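Local coordinates for hypothetical protein PH0107 (Pyrococcus horikoshii, PDB 2YZI) that is of unknown function but carries two CBS domains, modules that in relatives often bind adenine nucleotides and regulate a partner protein or domain, at residues D4-K10 / N86-G92; I103-L107 / I117-S121. All coordinates share one frame; numbering follows the deposited sequence.

Interaction 1 (D4-K10 / N86-G92); sequences DMKAPIK and NVNTPLG
I9 lies over the turn N86-T89 and reaches L91 beyond it. Its CB sits 3.3 Å from T89 O. From there the CG2 branch bends to the turn carbonyls, with N86 O 3.3 Å away, while CG1, anti to the backbone N (chi1 -160°), carries CD1 the other way until it meets L91 CD1 at 3.6 Å, the two side chains crossing at about a right angle. Cut back to an alanine, I9 would lose both branches, which would probably leave L91 CD1 without this neighbour and open a gap beside V94, I108 and F118, which also touch I9.

Backbone bonds hold the two segments together. I9 N donates to T89 O (2.7 Å), and K10 N donates to V87 O. At the far end the helix start is gripped: L91 N donates to A7 O (2.8 Å), and G92 N donates to M5 O (3.0 Å). The selenium of M5 rests 4.1 Å from L91 CD2.

P90 is the N-cap residue of helix 91-101, and a single bridge pairs it with P8. Two type I turns flank this bridge, D4-A7 and N86-T89, each carrying an Asx turn made by its leading side chain. The whole is an N-terminal segment laid along the strand-to-helix connection of the second CBS domain.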
loop_
_atom_site.group_PDB
_atom_site.type_symbol
_atom_site.label_atom_id
_atom_site.label_comp_id
_atom_site.label_asym_id
_atom_site.label_seq_id
_atom_site.Cartn_x
_atom_site.Cartn_y
_atom_site.Cartn_z
ATOM N N ASP B 4 6.601 -15.120 13.465
ATOM C CA ASP B 4 6.255 -15.294 14.864
ATOM C C ASP B 4 5.884 -13.955 15.496
ATOM O O ASP B 4 6.728 -13.079 15.642
ATOM C CB ASP B 4 7.454 -15.926 15.587
ATOM C CG ASP B 4 7.271 -15.996 17.087
ATOM O OD1 ASP B 4 6.116 -15.948 17.548
ATOM O OD2 ASP B 4 8.293 -16.114 17.798
HETATM N N MSE B 5 4.617 -13.815 15.871
HETATM C CA MSE B 5 4.096 -12.597 16.486
HETATM C C MSE B 5 4.849 -12.206 17.754
HETATM O O MSE B 5 4.764 -11.063 18.207
HETATM C CB MSE B 5 2.620 -12.779 16.825
HETATM C CG MSE B 5 1.758 -13.147 15.639
HETATM SE SE MSE B 5 1.495 -11.641 14.455
HETATM C CE MSE B 5 -0.187 -11.025 15.221
ATOM N N LYS B 6 5.584 -13.155 18.323
ATOM C CA LYS B 6 6.338 -12.908 19.544
ATOM C C LYS B 6 7.714 -12.315 19.273
ATOM O O LYS B 6 8.253 -11.594 20.110
ATOM C CB LYS B 6 6.500 -14.209 20.336
ATOM C CG LYS B 6 5.186 -14.834 20.784
ATOM C CD LYS B 6 5.402 -16.239 21.343
ATOM C CE LYS B 6 4.085 -16.952 21.636
ATOM N NZ LYS B 6 3.260 -16.266 22.679
ATOM N N ALA B 7 8.274 -12.615 18.105
ATOM C CA ALA B 7 9.605 -12.135 17.728
ATOM C C ALA B 7 9.705 -10.622 17.531
ATOM O O ALA B 7 8.754 -9.979 17.105
ATOM C CB ALA B 7 10.063 -12.850 16.467
ATOM N N PRO B 8 10.879 -10.043 17.820
ATOM C CA PRO B 8 11.119 -8.600 17.679
ATOM C C PRO B 8 10.974 -8.159 16.233
ATOM O O PRO B 8 11.393 -8.877 15.318
ATOM C CB PRO B 8 12.547 -8.444 18.177
ATOM C CG PRO B 8 13.172 -9.715 17.723
ATOM C CD PRO B 8 12.135 -10.743 18.128
ATOM N N ILE B 9 10.403 -6.973 16.030
ATOM C CA ILE B 9 10.184 -6.454 14.685
ATOM C C ILE B 9 11.476 -6.334 13.893
ATOM O O ILE B 9 11.461 -6.313 12.668
ATOM C CB ILE B 9 9.487 -5.059 14.703
ATOM C CG1 ILE B 9 8.848 -4.787 13.337
ATOM C CG2 ILE B 9 10.495 -3.946 15.003
ATOM C CD1 ILE B 9 7.734 -5.742 12.989
ATOM N N LYS B 10 12.600 -6.270 14.587
ATOM C CA LYS B 10 13.859 -6.130 13.885
ATOM C C LYS B 10 14.177 -7.261 12.923
ATOM O O LYS B 10 15.031 -7.101 12.055
ATOM C CB LYS B 10 15.017 -5.942 14.877
ATOM C CG LYS B 10 15.205 -7.034 15.913
ATOM C CD LYS B 10 16.318 -6.611 16.876
ATOM C CE LYS B 10 16.640 -7.673 17.898
ATOM N NZ LYS B 10 17.715 -7.197 18.821
ATOM N N ASN B 86 9.879 0.306 18.261
ATOM C CA ASN B 86 11.244 -0.014 18.621
ATOM C C ASN B 86 11.684 -1.354 18.004
ATOM O O ASN B 86 10.864 -2.252 17.795
ATOM C CB ASN B 86 11.342 -0.046 20.137
ATOM C CG ASN B 86 12.736 -0.280 20.618
ATOM O OD1 ASN B 86 13.163 -1.427 20.794
ATOM N ND2 ASN B 86 13.473 0.807 20.824
ATOM N N VAL B 87 12.977 -1.489 17.714
ATOM C CA VAL B 87 13.501 -2.722 17.113
ATOM C C VAL B 87 13.100 -3.975 17.882
ATOM O O VAL B 87 12.902 -5.033 17.289
ATOM C CB VAL B 87 15.057 -2.710 16.996
ATOM C CG1 VAL B 87 15.499 -1.645 16.020
ATOM C CG2 VAL B 87 15.687 -2.454 18.355
ATOM N N ASN B 88 12.971 -3.849 19.201
ATOM C CA ASN B 88 12.611 -4.985 20.044
ATOM C C ASN B 88 11.119 -5.223 20.244
ATOM O O ASN B 88 10.736 -6.223 20.839
ATOM C CB ASN B 88 13.296 -4.859 21.405
ATOM C CG ASN B 88 14.788 -5.074 21.319
ATOM O OD1 ASN B 88 15.554 -4.469 22.064
ATOM N ND2 ASN B 88 15.210 -5.946 20.416
ATOM N N THR B 89 10.286 -4.309 19.755
ATOM C CA THR B 89 8.837 -4.451 19.859
ATOM C C THR B 89 8.451 -5.684 19.047
ATOM O O THR B 89 8.798 -5.781 17.877
ATOM C CB THR B 89 8.094 -3.236 19.235
ATOM O OG1 THR B 89 8.516 -2.021 19.867
ATOM C CG2 THR B 89 6.586 -3.394 19.389
ATOM N N PRO B 90 7.734 -6.643 19.657
ATOM C CA PRO B 90 7.319 -7.857 18.948
ATOM C C PRO B 90 6.339 -7.581 17.807
ATOM O O PRO B 90 5.465 -6.711 17.906
ATOM C CB PRO B 90 6.694 -8.706 20.052
ATOM C CG PRO B 90 6.133 -7.677 20.977
ATOM C CD PRO B 90 7.269 -6.676 21.051
ATOM N N LEU B 91 6.504 -8.333 16.726
ATOM C CA LEU B 91 5.673 -8.210 15.539
ATOM C C LEU B 91 4.197 -7.924 15.818
ATOM O O LEU B 91 3.642 -6.957 15.291
ATOM C CB LEU B 91 5.788 -9.483 14.699
ATOM C CG LEU B 91 4.931 -9.537 13.437
ATOM C CD1 LEU B 91 5.300 -8.381 12.536
ATOM C CD2 LEU B 91 5.124 -10.865 12.715
ATOM N N GLY B 92 3.570 -8.770 16.633
ATOM C CA GLY B 92 2.162 -8.607 16.961
ATOM C C GLY B 92 1.776 -7.210 17.405
ATOM O O GLY B 92 0.815 -6.639 16.891
#

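Interaction 2 (I103-L107 / I117-S121)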
loop_
_atom_site.group_PDB
_atom_site.type_symbol
_atom_site.label_atom_id
_atom_site.label_comp_id
_atom_site.label_asym_id
_atom_site.label_seq_id
_atom_site.Cartn_x
_atom_site.Cartn_y
_atom_site.Cartn_z
ATOM N N ILE B 103 -1.902 2.783 9.346
ATOM C CA ILE B 103 -0.769 3.035 8.468
ATOM C C ILE B 103 -0.270 1.779 7.764
ATOM O O ILE B 103 -0.474 0.660 8.238
ATOM C CB ILE B 103 0.399 3.684 9.233
ATOM C CG1 ILE B 103 0.779 2.819 10.434
ATOM C CG2 ILE B 103 0.016 5.097 9.667
ATOM C CD1 ILE B 103 1.996 3.333 11.183
ATOM N N LYS B 104 0.377 1.975 6.620
ATOM C CA LYS B 104 0.904 0.869 5.827
ATOM C C LYS B 104 2.417 0.771 5.963
ATOM O O LYS B 104 3.036 -0.174 5.468
ATOM C CB LYS B 104 0.549 1.065 4.353
ATOM C CG LYS B 104 -0.932 1.039 4.052
ATOM C CD LYS B 104 -1.178 1.091 2.550
ATOM C CE LYS B 104 -2.630 0.805 2.216
ATOM N NZ LYS B 104 -2.838 0.701 0.744
ATOM N N HIS B 105 3.007 1.763 6.623
ATOM C CA HIS B 105 4.451 1.805 6.828
ATOM C C HIS B 105 4.714 2.363 8.217
ATOM O O HIS B 105 4.050 3.302 8.642
ATOM C CB HIS B 105 5.127 2.724 5.797
ATOM C CG HIS B 105 4.349 2.904 4.530
ATOM N ND1 HIS B 105 3.116 3.520 4.493
ATOM C CD2 HIS B 105 4.627 2.549 3.254
ATOM C CE1 HIS B 105 2.669 3.534 3.251
ATOM N NE2 HIS B 105 3.567 2.951 2.479
ATOM N N ILE B 106 5.678 1.788 8.924
ATOM C CA ILE B 106 6.024 2.274 10.256
ATOM C C ILE B 106 7.543 2.290 10.424
ATOM O O ILE B 106 8.213 1.278 10.223
ATOM C CB ILE B 106 5.366 1.406 11.366
ATOM C CG1 ILE B 106 5.569 2.069 12.726
ATOM C CG2 ILE B 106 5.937 -0.009 11.348
ATOM C CD1 ILE B 106 4.740 1.470 13.850
ATOM N N LEU B 107 8.085 3.457 10.769
ATOM C CA LEU B 107 9.528 3.602 10.948
ATOM C C LEU B 107 10.008 2.849 12.185
ATOM O O LEU B 107 9.322 2.814 13.205
ATOM C CB LEU B 107 9.908 5.087 11.048
ATOM C CG LEU B 107 9.760 5.892 9.750
ATOM C CD1 LEU B 107 9.989 7.367 9.987
ATOM C CD2 LEU B 107 10.751 5.368 8.736
ATOM N N ILE B 117 12.452 0.351 8.486
ATOM C CA ILE B 117 11.030 0.560 8.307
ATOM C C ILE B 117 10.354 -0.784 8.083
ATOM O O ILE B 117 10.948 -1.691 7.499
ATOM C CB ILE B 117 10.765 1.463 7.089
ATOM C CG1 ILE B 117 9.281 1.825 7.017
ATOM C CG2 ILE B 117 11.228 0.763 5.814
ATOM C CD1 ILE B 117 8.949 2.758 5.881
ATOM N N PHE B 118 9.124 -0.921 8.568
ATOM C CA PHE B 118 8.368 -2.146 8.369
ATOM C C PHE B 118 7.126 -1.775 7.569
ATOM O O PHE B 118 6.388 -0.865 7.943
ATOM C CB PHE B 118 7.962 -2.775 9.701
ATOM C CG PHE B 118 7.122 -4.022 9.546
ATOM C CD1 PHE B 118 7.663 -5.180 8.996
ATOM C CD2 PHE B 118 5.788 -4.026 9.931
ATOM C CE1 PHE B 118 6.885 -6.335 8.823
ATOM C CE2 PHE B 118 4.993 -5.181 9.765
ATOM C CZ PHE B 118 5.548 -6.336 9.209
ATOM N N THR B 119 6.902 -2.480 6.467
ATOM C CA THR B 119 5.764 -2.190 5.597
ATOM C C THR B 119 4.853 -3.395 5.427
ATOM O O THR B 119 5.159 -4.482 5.906
ATOM C CB THR B 119 6.250 -1.741 4.190
ATOM O OG1 THR B 119 6.801 -2.862 3.482
ATOM C CG2 THR B 119 7.318 -0.673 4.323
ATOM N N LEU B 120 3.726 -3.203 4.748
ATOM C CA LEU B 120 2.805 -4.309 4.526
ATOM C C LEU B 120 3.458 -5.302 3.580
ATOM O O LEU B 120 3.175 -6.497 3.636
ATOM C CB LEU B 120 1.471 -3.820 3.956
ATOM C CG LEU B 120 0.609 -3.018 4.940
ATOM C CD1 LEU B 120 -0.827 -3.009 4.455
ATOM C CD2 LEU B 120 0.679 -3.636 6.330
ATOM N N SER B 121 4.343 -4.804 2.719
ATOM C CA SER B 121 5.058 -5.680 1.793
ATOM C C SER B 121 5.958 -6.602 2.609
ATOM O O SER B 121 6.109 -7.780 2.279
ATOM C CB SER B 121 5.907 -4.873 0.809
ATOM O OG SER B 121 5.090 -4.207 -0.138
#
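I106 and F118 face each other as the hydrogen-bonded pair between two antiparallel strands, with I106 N to F118 O and F118 N to I106 O both at 2.9 Å. The second of these is nearly straight, 170° at the hydrogen. On the same side of the sheet, I106 CG2 comes to 3.8 Å from F118 CB and lies at the edge of the phenyl ring, near its plane. F118 keeps CG anti to its backbone N (chi1 178°), which carries the ring away from I106, toward L95 and M98 of helix 91-101.

The flanking pairs, H105 with T119 and L107 with I117, are non-hydrogen-bonded and put their side chains on the other face. There I117 extends CD1 to 3.8 Å from H105 CB, and its CG1 lies 4.2 Å from L107 CD2. This is the beta hairpin 105-110/113-119 of a CBS domain, whose second strand runs straight into helix 120-127. At that junction K104 O receives a weak bond from L120 N (3.2 Å), and K104 CG touches L120 CD1 obliquely at 4.1 Å. T119, the N-cap residue, accepts weakly from S121 N on OG1, while its own N is bound to D122 OD2.

Further out, S40 and V42 of strand 40-44, together with F53 and T55 of strand 50-55, meet the face of H105, L107 and I117. Helix 91-101 covers the opposite face, and S121 of the second subunit packs on K104 and L120.

How the interactions relate
Interaction 1 comes first along the chain and closes before interaction 2 opens, their centres about 13 Å apart. Helix 91-101 joins them: it begins in the 86-92 segment and is followed directly by strand 105-110, the first strand of interaction 2. Strand 84-86, where the 86-92 segment starts, lies parallel to 105-110 in the same three-stranded sheet, with 113-119 on its other side. The two contacts touch at F118, whose CG is 3.9 Å from I9 CD1 and whose CZ is 3.9 Å from L91 CD1. The N-terminal segment thus joins the core of the second CBS domain, while interaction 2 turns its other face to the first.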